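Local coordinates for protein Udp-n-acetylglucosamine pyrophosphorylase (Trypanosoma brucei, PDB 4BQH) that probably makes UDP-N-acetylglucosamine and diphosphate from UTP and N-acetylglucosamine 1-phosphate, as a nucleotidyltransferase of the UDPGP type 1 family, at residues P77-R91 and F423-G435. Sequence-based numbering, arbitrary orientation.
Sequences PAKDSFFDISSVDRR and FRIMQVDRDDEFG
Phe83 and Met426 pair across two parallel strands, Phe83-Asp84 and Phe423-Gln427, in a short edge ladder that shows how a few backbone bonds can dock a strand at the rim of a sheet. Two of them are strong: Gln427 N gives to Phe83 O at 2.8 Å, and Ile85 N gives to Gln427 O at the same length; a third, from Phe83 N to Ile425 O, is weak. With CG anti to the backbone N in both (chi1 -172° and -174°), the Phe83 and Met426 side chains run alongside each other as an apolar pair, and Met426 SD sits 5.2 Å from the Phe83 ring centroid in an oblique Met-aromatic contact, while Ile85 CG2 sits over one face of that ring, toward the rim. Packing is tighter ahead of the strand, where Phe82 slants across Ile425 and Gln427, its CE1 meeting Gln427 CB at 3.6 Å, and Pro77 CG touches Ile425 CD1 at 3.6 Å; the Gln427 amide reaches on to Thr308.

Further along the Gln427 face this packing gives way to a water that links Asp84 OD2 to Gln427 NE2. The direct ladder then ends in another, between Ile85 O and Asp429 N. Beyond it Arg91, bent at chi3, brings NH1 to Asp429 OD2 at 3.1 Å in a nearly straight salt bridge on the anti lone pair; NH1 also donates to Ile85 O, so two acceptors in the guanidinium plane fix its rotation. Asp432 OD2 adds a long, out-of-plane charge contact, while its OD1 pairs with Arg461.

Strand 423-427 is flanked by 83-84 and by the parallel strand 304-309 in the mixed sheet of this GT-A-clan fold, with helices 95-110 and 291-300 packed against Phe83.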
loop_
_atom_site.group_PDB
_atom_site.type_symbol
_atom_site.label_atom_id
_atom_site.label_comp_id
_atom_site.label_asym_id
_atom_site.label_seq_id
_atom_site.Cartn_x
_atom_site.Cartn_y
_atom_site.Cartn_z
ATOM N N PRO A 77 -4.905 -21.245 6.153
ATOM C CA PRO A 77 -4.873 -21.707 4.777
ATOM C C PRO A 77 -4.416 -23.169 4.757
ATOM O O PRO A 77 -3.485 -23.534 5.486
ATOM C CB PRO A 77 -3.792 -20.812 4.139
ATOM C CG PRO A 77 -3.863 -19.543 4.932
ATOM C CD PRO A 77 -4.122 -19.998 6.338
ATOM N N ALA A 78 -5.067 -24.002 3.967
ATOM C CA ALA A 78 -4.689 -25.412 3.933
ATOM C C ALA A 78 -3.232 -25.538 3.486
ATOM O O ALA A 78 -2.772 -24.786 2.617
ATOM C CB ALA A 78 -5.614 -26.186 3.011
ATOM N N LYS A 79 -2.509 -26.472 4.103
ATOM C CA LYS A 79 -1.135 -26.773 3.711
ATOM C C LYS A 79 -1.081 -26.941 2.195
ATOM O O LYS A 79 -1.967 -27.564 1.609
ATOM C CB LYS A 79 -0.654 -28.049 4.421
ATOM C CG LYS A 79 0.841 -28.065 4.710
ATOM C CD LYS A 79 1.191 -28.933 5.912
ATOM C CE LYS A 79 1.286 -30.406 5.549
ATOM N NZ LYS A 79 1.833 -31.213 6.676
ATOM N N ASP A 80 -0.056 -26.369 1.564
ATOM C CA ASP A 80 0.165 -26.480 0.120
ATOM C C ASP A 80 -0.982 -25.949 -0.765
ATOM O O ASP A 80 -1.049 -26.288 -1.934
ATOM C CB ASP A 80 0.537 -27.933 -0.289
ATOM C CG ASP A 80 1.896 -28.387 0.257
ATOM O OD1 ASP A 80 2.791 -27.548 0.477
ATOM O OD2 ASP A 80 2.082 -29.611 0.451
ATOM N N SER A 81 -1.859 -25.097 -0.230
ATOM C CA SER A 81 -3.029 -24.604 -1.013
ATOM C C SER A 81 -2.855 -23.266 -1.764
ATOM O O SER A 81 -3.697 -22.891 -2.577
ATOM C CB SER A 81 -4.273 -24.526 -0.125
ATOM O OG SER A 81 -4.193 -23.427 0.790
ATOM N N PHE A 82 -1.765 -22.552 -1.494
ATOM C CA PHE A 82 -1.574 -21.200 -2.021
ATOM C C PHE A 82 -0.264 -21.155 -2.797
ATOM O O PHE A 82 0.604 -22.000 -2.589
ATOM C CB PHE A 82 -1.561 -20.189 -0.870
ATOM C CG PHE A 82 -0.650 -20.565 0.269
ATOM C CD1 PHE A 82 0.694 -20.168 0.278
ATOM C CD2 PHE A 82 -1.131 -21.315 1.345
ATOM C CE1 PHE A 82 1.534 -20.509 1.348
ATOM C CE2 PHE A 82 -0.303 -21.662 2.401
ATOM C CZ PHE A 82 1.023 -21.258 2.409
ATOM N N PHE A 83 -0.111 -20.159 -3.666
ATOM C CA PHE A 83 1.101 -20.004 -4.468
ATOM C C PHE A 83 2.204 -19.515 -3.522
ATOM O O PHE A 83 2.072 -18.436 -2.912
ATOM C CB PHE A 83 0.801 -18.970 -5.560
ATOM C CG PHE A 83 1.873 -18.807 -6.614
ATOM C CD1 PHE A 83 2.673 -19.877 -7.027
ATOM C CD2 PHE A 83 2.038 -17.570 -7.221
ATOM C CE1 PHE A 83 3.638 -19.697 -8.024
ATOM C CE2 PHE A 83 2.989 -17.380 -8.215
ATOM C CZ PHE A 83 3.792 -18.446 -8.609
ATOM N N ASP A 84 3.255 -20.321 -3.382
ATOM C CA ASP A 84 4.324 -20.022 -2.444
ATOM C C ASP A 84 5.647 -19.837 -3.197
ATOM O O ASP A 84 6.231 -20.786 -3.685
ATOM C CB ASP A 84 4.407 -21.112 -1.374
ATOM C CG ASP A 84 5.316 -20.738 -0.199
ATOM O OD1 ASP A 84 6.200 -19.880 -0.357
ATOM O OD2 ASP A 84 5.110 -21.302 0.897
ATOM N N ILE A 85 6.099 -18.595 -3.279
ATOM C CA ILE A 85 7.377 -18.287 -3.906
ATOM C C ILE A 85 8.349 -17.648 -2.893
ATOM O O ILE A 85 9.176 -16.820 -3.244
ATOM C CB ILE A 85 7.162 -17.455 -5.188
ATOM C CG1 ILE A 85 6.356 -16.187 -4.899
ATOM C CG2 ILE A 85 6.430 -18.296 -6.224
ATOM C CD1 ILE A 85 6.186 -15.261 -6.091
ATOM N N SER A 86 8.278 -18.118 -1.650
ATOM C CA SER A 86 8.877 -17.416 -0.507
ATOM C C SER A 86 10.359 -17.719 -0.273
ATOM O O SER A 86 10.949 -17.173 0.648
ATOM C CB SER A 86 8.059 -17.637 0.778
ATOM O OG SER A 86 8.090 -19.005 1.173
ATOM N N SER A 87 10.967 -18.539 -1.132
ATOM C CA SER A 87 12.439 -18.719 -1.076
ATOM C C SER A 87 13.053 -19.002 -2.449
ATOM O O SER A 87 12.344 -19.357 -3.388
ATOM C CB SER A 87 12.806 -19.827 -0.097
ATOM O OG SER A 87 12.267 -21.055 -0.540
ATOM N N VAL A 88 14.381 -18.849 -2.546
ATOM C CA VAL A 88 15.117 -19.185 -3.778
ATOM C C VAL A 88 14.731 -20.572 -4.300
ATOM O O VAL A 88 14.424 -20.730 -5.488
ATOM C CB VAL A 88 16.658 -19.081 -3.592
ATOM C CG1 VAL A 88 17.381 -19.651 -4.806
ATOM C CG2 VAL A 88 17.077 -17.631 -3.383
ATOM N N ASP A 89 14.709 -21.554 -3.400
ATOM C CA ASP A 89 14.436 -22.953 -3.741
ATOM C C ASP A 89 13.012 -23.168 -4.251
ATOM O O ASP A 89 12.789 -23.909 -5.210
ATOM C CB ASP A 89 14.703 -23.866 -2.532
ATOM C CG ASP A 89 16.202 -24.091 -2.268
ATOM O OD1 ASP A 89 17.009 -24.037 -3.227
ATOM O OD2 ASP A 89 16.575 -24.327 -1.095
ATOM N N ARG A 90 12.043 -22.509 -3.617
ATOM C CA ARG A 90 10.657 -22.619 -4.090
ATOM C C ARG A 90 10.460 -21.937 -5.434
ATOM O O ARG A 90 9.617 -22.355 -6.227
ATOM C CB ARG A 90 9.698 -22.037 -3.068
ATOM C CG ARG A 90 9.635 -22.801 -1.773
ATOM C CD ARG A 90 8.795 -22.019 -0.785
ATOM N NE ARG A 90 8.637 -22.694 0.497
ATOM C CZ ARG A 90 7.752 -23.663 0.744
ATOM N NH1 ARG A 90 6.933 -24.112 -0.209
ATOM N NH2 ARG A 90 7.684 -24.188 1.964
ATOM N N ARG A 91 11.223 -20.889 -5.706
ATOM C CA ARG A 91 11.129 -20.228 -6.999
ATOM C C ARG A 91 11.801 -21.040 -8.114
ATOM O O ARG A 91 11.325 -21.042 -9.254
ATOM C CB ARG A 91 11.670 -18.804 -6.947
ATOM C CG ARG A 91 10.835 -17.885 -6.063
ATOM C CD ARG A 91 11.213 -16.434 -6.254
ATOM N NE ARG A 91 12.594 -16.179 -5.863
ATOM C CZ ARG A 91 13.005 -15.989 -4.608
ATOM N NH1 ARG A 91 12.147 -16.027 -3.588
ATOM N NH2 ARG A 91 14.290 -15.764 -4.374
ATOM N N PHE A 423 -10.695 -15.464 -3.925
ATOM C CA PHE A 423 -9.629 -14.966 -3.027
ATOM C C PHE A 423 -8.375 -15.844 -3.116
ATOM O O PHE A 423 -8.456 -17.072 -3.015
ATOM C CB PHE A 423 -10.149 -14.935 -1.575
ATOM C CG PHE A 423 -9.125 -14.427 -0.578
ATOM C CD1 PHE A 423 -9.048 -13.063 -0.288
ATOM C CD2 PHE A 423 -8.260 -15.292 0.059
ATOM C CE1 PHE A 423 -8.133 -12.588 0.626
ATOM C CE2 PHE A 423 -7.329 -14.827 0.995
ATOM C CZ PHE A 423 -7.270 -13.466 1.270
ATOM N N ARG A 424 -7.218 -15.223 -3.340
ATOM C CA ARG A 424 -5.966 -15.981 -3.398
ATOM C C ARG A 424 -4.884 -15.352 -2.521
ATOM O O ARG A 424 -4.856 -14.132 -2.297
ATOM C CB ARG A 424 -5.453 -16.073 -4.835
ATOM C CG ARG A 424 -6.383 -16.795 -5.827
ATOM C CD ARG A 424 -6.339 -18.285 -5.532
ATOM N NE ARG A 424 -7.193 -19.063 -6.447
ATOM C CZ ARG A 424 -8.457 -19.399 -6.215
ATOM N NH1 ARG A 424 -9.084 -19.007 -5.099
ATOM N NH2 ARG A 424 -9.113 -20.124 -7.130
ATOM N N ILE A 425 -4.003 -16.213 -2.033
ATOM C CA ILE A 425 -2.822 -15.806 -1.262
ATOM C C ILE A 425 -1.590 -16.079 -2.110
ATOM O O ILE A 425 -1.478 -17.159 -2.733
ATOM C CB ILE A 425 -2.709 -16.656 0.012
ATOM C CG1 ILE A 425 -3.801 -16.223 1.010
ATOM C CG2 ILE A 425 -1.298 -16.524 0.624
ATOM C CD1 ILE A 425 -4.009 -17.181 2.178
ATOM N N MET A 426 -0.656 -15.124 -2.120
ATOM C CA MET A 426 0.664 -15.334 -2.724
ATOM C C MET A 426 1.703 -15.127 -1.608
ATOM O O MET A 426 1.868 -14.024 -1.117
ATOM C CB MET A 426 0.895 -14.380 -3.907
ATOM C CG MET A 426 2.195 -14.653 -4.666
ATOM S SD MET A 426 2.227 -13.711 -6.220
ATOM C CE MET A 426 2.623 -12.130 -5.644
ATOM N N GLN A 427 2.331 -16.218 -1.182
ATOM C CA GLN A 427 3.314 -16.168 -0.096
ATOM C C GLN A 427 4.664 -15.817 -0.732
ATOM O O GLN A 427 5.142 -16.550 -1.579
ATOM C CB GLN A 427 3.376 -17.511 0.639
ATOM C CG GLN A 427 4.370 -17.550 1.814
ATOM C CD GLN A 427 3.712 -17.359 3.178
ATOM O OE1 GLN A 427 2.963 -16.400 3.398
ATOM N NE2 GLN A 427 4.001 -18.276 4.104
ATOM N N VAL A 428 5.248 -14.699 -0.310
ATOM C CA VAL A 428 6.457 -14.150 -0.931
ATOM C C VAL A 428 7.607 -14.075 0.084
ATOM O O VAL A 428 7.406 -14.232 1.283
ATOM C CB VAL A 428 6.223 -12.753 -1.581
ATOM C CG1 VAL A 428 5.184 -12.832 -2.690
ATOM C CG2 VAL A 428 5.824 -11.693 -0.539
ATOM N N ASP A 429 8.797 -13.814 -0.449
ATOM C CA ASP A 429 10.034 -13.717 0.285
ATOM C C ASP A 429 10.126 -12.340 0.964
ATOM O O ASP A 429 10.308 -11.333 0.286
ATOM C CB ASP A 429 11.156 -13.903 -0.761
ATOM C CG ASP A 429 12.485 -14.272 -0.160
ATOM O OD1 ASP A 429 12.855 -13.678 0.883
ATOM O OD2 ASP A 429 13.174 -15.147 -0.785
ATOM N N ARG A 430 10.045 -12.299 2.294
ATOM C CA ARG A 430 9.950 -11.034 3.030
ATOM C C ARG A 430 11.112 -10.111 2.688
ATOM O O ARG A 430 10.943 -8.921 2.471
ATOM C CB ARG A 430 9.907 -11.275 4.550
ATOM C CG ARG A 430 9.765 -9.986 5.362
ATOM C CD ARG A 430 9.957 -10.241 6.855
ATOM N NE ARG A 430 8.963 -11.176 7.381
ATOM C CZ ARG A 430 8.119 -10.909 8.387
ATOM N NH1 ARG A 430 8.109 -9.718 8.980
ATOM N NH2 ARG A 430 7.269 -11.849 8.793
ATOM N N ASP A 431 12.299 -10.694 2.632
ATOM C CA ASP A 431 13.484 -9.886 2.445
ATOM C C ASP A 431 13.605 -9.314 1.032
ATOM O O ASP A 431 14.451 -8.453 0.805
ATOM C CB ASP A 431 14.721 -10.667 2.877
ATOM C CG ASP A 431 14.814 -10.815 4.397
ATOM O OD1 ASP A 431 13.860 -10.494 5.133
ATOM O OD2 ASP A 431 15.868 -11.245 4.868
ATOM N N ASP A 432 12.750 -9.762 0.109
ATOM C CA ASP A 432 12.702 -9.214 -1.242
ATOM C C ASP A 432 11.549 -8.209 -1.412
ATOM O O ASP A 432 11.515 -7.459 -2.395
ATOM C CB ASP A 432 12.530 -10.343 -2.283
ATOM C CG ASP A 432 13.770 -11.222 -2.427
ATOM O OD1 ASP A 432 14.897 -10.762 -2.103
ATOM O OD2 ASP A 432 13.611 -12.373 -2.902
ATOM N N GLU A 433 10.613 -8.194 -0.461
ATOM C CA GLU A 433 9.301 -7.627 -0.713
ATOM C C GLU A 433 8.791 -6.674 0.367
ATOM O O GLU A 433 7.861 -5.938 0.121
ATOM C CB GLU A 433 8.284 -8.768 -0.887
ATOM C CG GLU A 433 8.495 -9.650 -2.116
ATOM C CD GLU A 433 7.650 -9.226 -3.311
ATOM O OE1 GLU A 433 6.651 -8.531 -3.118
ATOM O OE2 GLU A 433 7.980 -9.618 -4.446
ATOM N N PHE A 434 9.395 -6.678 1.555
ATOM C CA PHE A 434 8.799 -5.962 2.675
ATOM C C PHE A 434 9.870 -5.381 3.599
ATOM O O PHE A 434 10.465 -6.120 4.375
ATOM C CB PHE A 434 7.878 -6.942 3.441
ATOM C CG PHE A 434 7.155 -6.337 4.629
ATOM C CD1 PHE A 434 6.189 -5.351 4.455
ATOM C CD2 PHE A 434 7.443 -6.778 5.921
ATOM C CE1 PHE A 434 5.547 -4.791 5.560
ATOM C CE2 PHE A 434 6.780 -6.259 7.031
ATOM C CZ PHE A 434 5.819 -5.271 6.849
ATOM N N GLY A 435 10.055 -4.057 3.515
ATOM C CA GLY A 435 11.046 -3.282 4.305
ATOM C C GLY A 435 10.390 -1.963 4.690
ATOM O O GLY A 435 10.661 -0.911 4.082
HETATM O O HOH W 1 5.642 -20.670 3.566
HETATM O O HOH W 2 9.041 -13.862 -3.421
HETATM O O HOH W 3 15.689 -17.517 -0.352
#